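Local coordinates for protein chitinase (Thermococcus chitonophagus, PDB 5XSW) that probably cleaves chitin as an endochitinase, and in this fragment joins a beta-sheet module to a mainly helical domain that binds N-acetylglucosamine sugars, at residues G312-E317 against D351-A356; T329-F334 against G341-L346; I5-E8 against I13-E16. All blocks are in the same frame, centred on the assembly; numbering follows the deposited sequence.

Contact 1: G312-E317 against D351-A356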
# COMPACT_ATOMS: atom_id res chain seq x y z
N GLY A 312 -1.77 20.26 -11.81
CA GLY A 312 -2.00 21.61 -11.34
C GLY A 312 -3.26 22.26 -11.89
O GLY A 312 -4.37 21.70 -11.82
N ASP A 313 -3.07 23.44 -12.49
CA ASP A 313 -4.19 24.28 -12.95
C ASP A 313 -5.09 23.60 -13.96
O ASP A 313 -6.28 23.90 -14.08
CB ASP A 313 -3.65 25.59 -13.56
CG ASP A 313 -3.27 26.61 -12.47
OD1 ASP A 313 -3.79 26.49 -11.33
OD2 ASP A 313 -2.45 27.52 -12.77
N LYS A 314 -4.54 22.66 -14.70
CA LYS A 314 -5.36 21.91 -15.65
C LYS A 314 -6.52 21.15 -15.00
O LYS A 314 -7.54 20.86 -15.66
CB LYS A 314 -4.45 20.94 -16.41
CG LYS A 314 -4.93 20.52 -17.78
CD LYS A 314 -3.81 19.97 -18.71
CE LYS A 314 -4.41 19.65 -20.15
NZ LYS A 314 -3.49 19.08 -21.24
N TYR A 315 -6.40 20.80 -13.71
CA TYR A 315 -7.50 20.05 -13.06
C TYR A 315 -8.77 20.90 -12.99
O TYR A 315 -9.84 20.48 -13.38
CB TYR A 315 -7.10 19.60 -11.64
CG TYR A 315 -8.03 18.56 -11.02
CD1 TYR A 315 -9.21 18.95 -10.43
CD2 TYR A 315 -7.73 17.17 -11.06
CE1 TYR A 315 -10.09 18.00 -9.83
CE2 TYR A 315 -8.58 16.22 -10.48
CZ TYR A 315 -9.75 16.63 -9.86
OH TYR A 315 -10.58 15.70 -9.29
N ASN A 316 -8.65 22.11 -12.47
CA ASN A 316 -9.84 23.01 -12.43
C ASN A 316 -10.34 23.40 -13.86
O ASN A 316 -11.53 23.56 -14.10
CB ASN A 316 -9.52 24.27 -11.62
CG ASN A 316 -9.33 23.95 -10.13
OD1 ASN A 316 -9.87 22.95 -9.67
ND2 ASN A 316 -8.57 24.76 -9.41
N GLU A 317 -9.41 23.45 -14.80
CA GLU A 317 -9.79 23.72 -16.19
C GLU A 317 -10.64 22.57 -16.71
O GLU A 317 -11.68 22.78 -17.31
CB GLU A 317 -8.52 23.95 -17.03
CG GLU A 317 -8.82 24.23 -18.48
CD GLU A 317 -7.55 24.23 -19.35
OE1 GLU A 317 -6.46 23.94 -18.81
OE2 GLU A 317 -7.65 24.51 -20.58
N ASP A 351 -2.84 13.19 -23.33
CA ASP A 351 -3.12 12.67 -24.68
C ASP A 351 -4.59 12.68 -25.07
O ASP A 351 -4.91 12.89 -26.25
CB ASP A 351 -2.62 11.22 -24.86
CG ASP A 351 -1.22 11.01 -24.34
OD1 ASP A 351 -0.60 11.97 -23.82
OD2 ASP A 351 -0.73 9.87 -24.40
N ASN A 352 -5.49 12.42 -24.12
CA ASN A 352 -6.89 12.26 -24.50
C ASN A 352 -7.79 13.39 -23.98
O ASN A 352 -9.00 13.25 -23.90
CB ASN A 352 -7.42 10.88 -24.05
CG ASN A 352 -6.69 9.76 -24.76
OD1 ASN A 352 -6.53 9.81 -25.97
ND2 ASN A 352 -6.18 8.78 -24.02
N TRP A 353 -7.18 14.52 -23.70
CA TRP A 353 -7.91 15.68 -23.21
C TRP A 353 -9.18 16.05 -23.98
O TRP A 353 -10.27 16.20 -23.37
CB TRP A 353 -6.95 16.85 -23.20
CG TRP A 353 -7.51 18.17 -22.79
CD1 TRP A 353 -7.91 19.20 -23.62
CD2 TRP A 353 -7.67 18.64 -21.46
NE1 TRP A 353 -8.33 20.26 -22.87
CE2 TRP A 353 -8.19 19.95 -21.54
CE3 TRP A 353 -7.46 18.06 -20.20
CZ2 TRP A 353 -8.48 20.71 -20.40
CZ3 TRP A 353 -7.75 18.82 -19.07
CH2 TRP A 353 -8.26 20.13 -19.17
N GLU A 354 -9.10 16.17 -25.30
CA GLU A 354 -10.25 16.65 -26.05
C GLU A 354 -11.36 15.67 -26.04
O GLU A 354 -12.53 16.04 -25.89
CB GLU A 354 -9.87 16.99 -27.52
CG GLU A 354 -9.00 18.22 -27.63
CD GLU A 354 -9.73 19.51 -27.17
OE1 GLU A 354 -10.98 19.57 -27.25
OE2 GLU A 354 -9.05 20.45 -26.72
N LYS A 355 -11.02 14.40 -26.24
CA LYS A 355 -12.01 13.35 -26.13
C LYS A 355 -12.67 13.36 -24.74
O LYS A 355 -13.86 13.09 -24.64
CB LYS A 355 -11.35 11.98 -26.37
CG LYS A 355 -12.29 10.76 -26.37
CD LYS A 355 -11.49 9.45 -26.69
CE LYS A 355 -12.40 8.21 -26.98
NZ LYS A 355 -12.43 7.80 -28.46
N ALA A 356 -11.88 13.59 -23.69
CA ALA A 356 -12.42 13.57 -22.31
C ALA A 356 -13.38 14.74 -22.08
O ALA A 356 -14.53 14.55 -21.61
CB ALA A 356 -11.33 13.65 -21.31

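Contact 2: T329-F334 against G341-L346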
# COMPACT_ATOMS: atom_id res chain seq x y z
N THR A 329 -16.36 12.84 -10.42
CA THR A 329 -16.85 11.74 -9.55
C THR A 329 -16.59 10.38 -10.22
O THR A 329 -16.22 9.41 -9.57
CB THR A 329 -18.36 11.93 -9.19
OG1 THR A 329 -18.49 13.16 -8.44
CG2 THR A 329 -18.84 10.75 -8.32
N GLU A 330 -16.82 10.29 -11.52
CA GLU A 330 -16.53 9.07 -12.25
C GLU A 330 -15.02 8.68 -12.19
O GLU A 330 -14.69 7.51 -11.97
CB GLU A 330 -16.94 9.23 -13.75
CG GLU A 330 -18.47 9.28 -13.89
CD GLU A 330 -18.87 9.79 -15.26
OE1 GLU A 330 -18.20 9.43 -16.24
OE2 GLU A 330 -19.83 10.56 -15.36
N ILE A 331 -14.14 9.65 -12.40
CA ILE A 331 -12.69 9.45 -12.37
C ILE A 331 -12.26 9.00 -10.98
O ILE A 331 -11.52 8.01 -10.79
CB ILE A 331 -11.96 10.72 -12.73
CG1 ILE A 331 -12.20 11.05 -14.22
CG2 ILE A 331 -10.43 10.58 -12.48
CD1 ILE A 331 -11.68 12.41 -14.66
N ILE A 332 -12.73 9.71 -9.98
CA ILE A 332 -12.36 9.39 -8.61
C ILE A 332 -12.91 7.98 -8.21
O ILE A 332 -12.18 7.20 -7.59
CB ILE A 332 -12.87 10.46 -7.59
CG1 ILE A 332 -12.15 11.81 -7.75
CG2 ILE A 332 -12.68 10.00 -6.12
CD1 ILE A 332 -10.62 11.75 -7.79
N ASP A 333 -14.17 7.68 -8.53
CA ASP A 333 -14.69 6.35 -8.22
C ASP A 333 -13.95 5.25 -9.01
O ASP A 333 -13.66 4.18 -8.50
CB ASP A 333 -16.16 6.24 -8.56
CG ASP A 333 -16.72 4.92 -8.14
OD1 ASP A 333 -16.83 4.72 -6.92
OD2 ASP A 333 -16.97 4.02 -8.99
N PHE A 334 -13.69 5.49 -10.28
CA PHE A 334 -12.91 4.51 -11.05
C PHE A 334 -11.54 4.22 -10.41
O PHE A 334 -11.12 3.07 -10.30
CB PHE A 334 -12.76 4.99 -12.52
CG PHE A 334 -11.92 4.07 -13.39
CD1 PHE A 334 -12.43 2.85 -13.82
CD2 PHE A 334 -10.64 4.44 -13.72
CE1 PHE A 334 -11.65 2.00 -14.63
CE2 PHE A 334 -9.86 3.64 -14.55
CZ PHE A 334 -10.36 2.41 -15.00
N GLY A 341 -3.10 4.02 -10.88
CA GLY A 341 -2.37 3.59 -12.10
C GLY A 341 -3.36 3.51 -13.26
O GLY A 341 -3.10 3.96 -14.39
N ALA A 342 -4.53 2.96 -12.97
CA ALA A 342 -5.57 2.79 -14.01
C ALA A 342 -6.12 4.15 -14.47
O ALA A 342 -6.38 4.33 -15.66
CB ALA A 342 -6.72 1.93 -13.52
N ILE A 343 -6.26 5.10 -13.55
CA ILE A 343 -6.61 6.50 -13.98
C ILE A 343 -5.54 7.05 -14.93
O ILE A 343 -5.83 7.59 -16.01
CB ILE A 343 -6.73 7.49 -12.79
CG1 ILE A 343 -7.98 7.18 -11.92
CG2 ILE A 343 -6.81 8.99 -13.33
CD1 ILE A 343 -7.98 8.12 -10.60
N GLU A 344 -4.30 6.93 -14.50
CA GLU A 344 -3.12 7.46 -15.22
C GLU A 344 -3.06 6.94 -16.65
O GLU A 344 -2.73 7.70 -17.60
CB GLU A 344 -1.82 7.08 -14.45
CG GLU A 344 -0.59 7.63 -15.13
CD GLU A 344 0.67 7.34 -14.33
OE1 GLU A 344 0.70 6.40 -13.49
OE2 GLU A 344 1.64 8.10 -14.51
N ALA A 345 -3.42 5.66 -16.82
CA ALA A 345 -3.36 5.01 -18.13
C ALA A 345 -4.38 5.59 -19.13
O ALA A 345 -4.18 5.47 -20.36
CB ALA A 345 -3.60 3.54 -18.02
N LEU A 346 -5.46 6.19 -18.62
CA LEU A 346 -6.50 6.78 -19.48
C LEU A 346 -5.98 8.03 -20.21
O LEU A 346 -6.54 8.41 -21.26
CB LEU A 346 -7.76 7.16 -18.66
CG LEU A 346 -8.39 5.99 -17.90
CD1 LEU A 346 -9.55 6.53 -16.98
CD2 LEU A 346 -8.88 4.97 -18.88

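Contact 3: I5-E8 against I13-E16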
# COMPACT_ATOMS: atom_id res chain seq x y z
N ILE A 5 22.61 37.93 -0.50
CA ILE A 5 23.67 38.23 -1.44
C ILE A 5 25.02 37.88 -0.81
O ILE A 5 25.37 38.45 0.21
CB ILE A 5 23.70 39.75 -1.82
CG1 ILE A 5 22.39 40.16 -2.48
CG2 ILE A 5 24.97 40.07 -2.62
CD1 ILE A 5 22.18 39.59 -3.81
N VAL A 6 25.78 36.96 -1.38
CA VAL A 6 27.08 36.66 -0.76
C VAL A 6 28.10 37.75 -1.18
O VAL A 6 28.89 38.26 -0.38
CB VAL A 6 27.60 35.29 -1.17
CG1 VAL A 6 29.07 35.15 -0.78
CG2 VAL A 6 26.73 34.20 -0.53
N SER A 7 28.04 38.10 -2.45
CA SER A 7 28.92 39.12 -2.99
C SER A 7 28.40 39.62 -4.32
O SER A 7 27.74 38.89 -5.06
CB SER A 7 30.33 38.54 -3.16
OG SER A 7 30.33 37.55 -4.17
N GLU A 8 28.70 40.89 -4.61
CA GLU A 8 28.54 41.42 -5.95
C GLU A 8 29.91 41.98 -6.35
O GLU A 8 30.39 42.94 -5.74
CB GLU A 8 27.45 42.50 -6.03
CG GLU A 8 27.36 43.10 -7.49
CD GLU A 8 26.16 43.98 -7.77
OE1 GLU A 8 25.33 44.20 -6.85
OE2 GLU A 8 26.03 44.47 -8.92
N ILE A 13 26.99 38.35 -9.62
CA ILE A 13 26.18 38.34 -8.41
C ILE A 13 26.10 36.93 -7.84
O ILE A 13 25.70 36.00 -8.55
CB ILE A 13 24.77 38.79 -8.66
CG1 ILE A 13 24.75 40.22 -9.18
CG2 ILE A 13 23.91 38.65 -7.40
CD1 ILE A 13 23.48 40.57 -9.87
N THR A 14 26.49 36.77 -6.59
CA THR A 14 26.45 35.46 -5.95
C THR A 14 25.47 35.46 -4.76
O THR A 14 25.60 36.25 -3.81
CB THR A 14 27.86 35.03 -5.49
OG1 THR A 14 28.65 34.79 -6.66
CG2 THR A 14 27.78 33.71 -4.70
N VAL A 15 24.48 34.56 -4.84
CA VAL A 15 23.42 34.45 -3.84
C VAL A 15 23.44 33.04 -3.18
O VAL A 15 23.62 32.04 -3.86
CB VAL A 15 22.04 34.71 -4.47
CG1 VAL A 15 20.90 34.38 -3.49
CG2 VAL A 15 21.91 36.14 -4.96
N GLU A 16 23.27 33.00 -1.85
CA GLU A 16 23.07 31.74 -1.15
C GLU A 16 21.62 31.61 -0.72
O GLU A 16 21.07 32.46 -0.01
CB GLU A 16 23.97 31.64 0.05
CG GLU A 16 23.77 30.34 0.80
CD GLU A 16 24.92 30.03 1.73
OE1 GLU A 16 25.34 28.84 1.80
OE2 GLU A 16 25.39 30.97 2.41
O HOH W 1 29.92 37.28 -7.17

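Contact 1: G312-E317 against D351-A356
K314 and W353 show how a lysine can use its whole length against an indole. The apolar part of the pairing is a CH-pi contact: CE of K314 stands over one face of the six-membered ring, 3.6 Å from its centroid and 17° off the normal, displaced toward the CE3 side. Lower on the same chain, K314 CG meets W353 CZ3 at 3.5 Å, and the chain runs at a slant across the indole. K314 CG is anti to the backbone N (chi1 -155°) and the chain continues extended from there, which lays both CG and CE over the ring.

The charged part is an off-centre cation-pi interaction, in which K314 NZ lies 4.6 Å from the centroid of that W353 ring. NZ also donates a hydrogen bond to F349 O, just ahead of helix 353-357, and this fixes where the ammonium group stops.

A third kind of contact comes from E317, one turn later. Its CD reaches W353 CZ2 at 3.8 Å, approaching obliquely with the carboxylate plane 61° from that of the ring. L321, further along helix 313-321, also touches the indole.

The two short helices therefore meet at the surface through one aromatic side chain. Dispersion along the methylenes probably carries most of the contact, while the ammonium charge probably adds a modest attraction because it sits away from the ring centre.

Contact 2: T329-F334 against G341-L346
The backbone N-H of F334 donates to E330 O, with N 2.8 Å from O, the shortest backbone bond within the two segments, and from this ordinary helical turn the F334 ring is carried across to A342 and L346. With CG anti to the backbone N (chi1 177°), the phenyl reaches the facing helix by its CE2 side. CE2 of F334 meets A342 CB at 3.7 Å and L346 CD1 at 3.8 Å, both obliquely, while A342 O lies in the ring plane at its edge. The leucine chain crosses the phenyl obliquely, and M368 touches both.

Beside this group, I331 and I343 cross at about a right angle. The I343 delta carbon, CD1, slides over the other backbone, 3.5 Å from I331 O, and lies 3.9 Å from I331 CG2. L307 of helix 288-311 packs on both isoleucines. Cut back to an alanine here, F334 would lose the ring that fills the space between the helices, and the A342 methyl and L346 CD1 would probably be left without their aromatic partner.

The neighbouring D333 turns to the other flank of its helix, where OD2 is hydrogen-bonded to H374 ND1, which probably helps to position this histidine of the glycan pocket. A342 itself has its side chain about 7 Å from a bound N-acetylglucosamine. The segment axes come within 9.8 Å at 133° between their directions, so helices 327-338 and 340-346 form an alpha-alpha hairpin, with pocket residue N337 on the first.

Contact 3: I5-E8 against I13-E16
V6 and S7 both direct their backbone N-H groups at the single carbonyl oxygen T14 O. V6 N lies 2.5 Å from T14 O, a length short enough to be doubtful in detail, with the donor tilted 18° from the carbonyl plane; the bond from S7 N to T14 O is weak at 3.4 Å. In return T14 N donates to S7 O at 2.9 Å, nearly straight. Around these bonds the side chains sort by face. I5 CD1 meets V15 CG2 at 3.6 Å and, more loosely, I13 CG2, and the extended E8 passes its CG alongside I13 CG1. On the other face S7 and T14 stand as a hydrogen-bonded pair. The hydroxyl of S7 sits between its own backbone N and carbonyl carbon (chi1 67°), which brings it beside the threonine, and one water joins them, 3.0 Å from S7 OG and 2.8 Å from T14 OG1.

This is a classic beta bulge: V6 and S7 together face T14, and V6 adopts a near-helical backbone (psi -42°) to fit the extra residue in. The bulge shifts the register of the antiparallel hairpin by one and turns V6 toward the partner strand, where its CG2 touches E16 CB at 3.8 Å.

Further out, strand 12-21 is held on its other flank by strand 80-89, with backbone hydrogen bonds between I13 and I88 and between V15 and I86, whereas strand 3-9 is outermost within the chain. Y96 packs on I5 and I13 and hydrogen-bonds E8 OE1, while E8 OE2 forms a salt bridge with K90.

How the contacts relate
Contacts 1 and 2 belong to one helical region, their centres 13 Å apart, and involve four consecutive helices: the inner pair, 327-338 and 340-346, forms contact 2, and the outer pair, 313-321 and 353-357, forms contact 1. The two meet directly where N352 ND2 probably hydrogen-bonds L346 O at 2.8 Å. Place governs chemistry: buried contact 2, close to bound sugar, is purely apolar between side chains, whereas surface contact 1 mixes charged ends with an aromatic face. Contact 3, partly buried in the N-terminal beta module with its centre more than 40 Å from either, relies instead on backbone hydrogen bonds between strands.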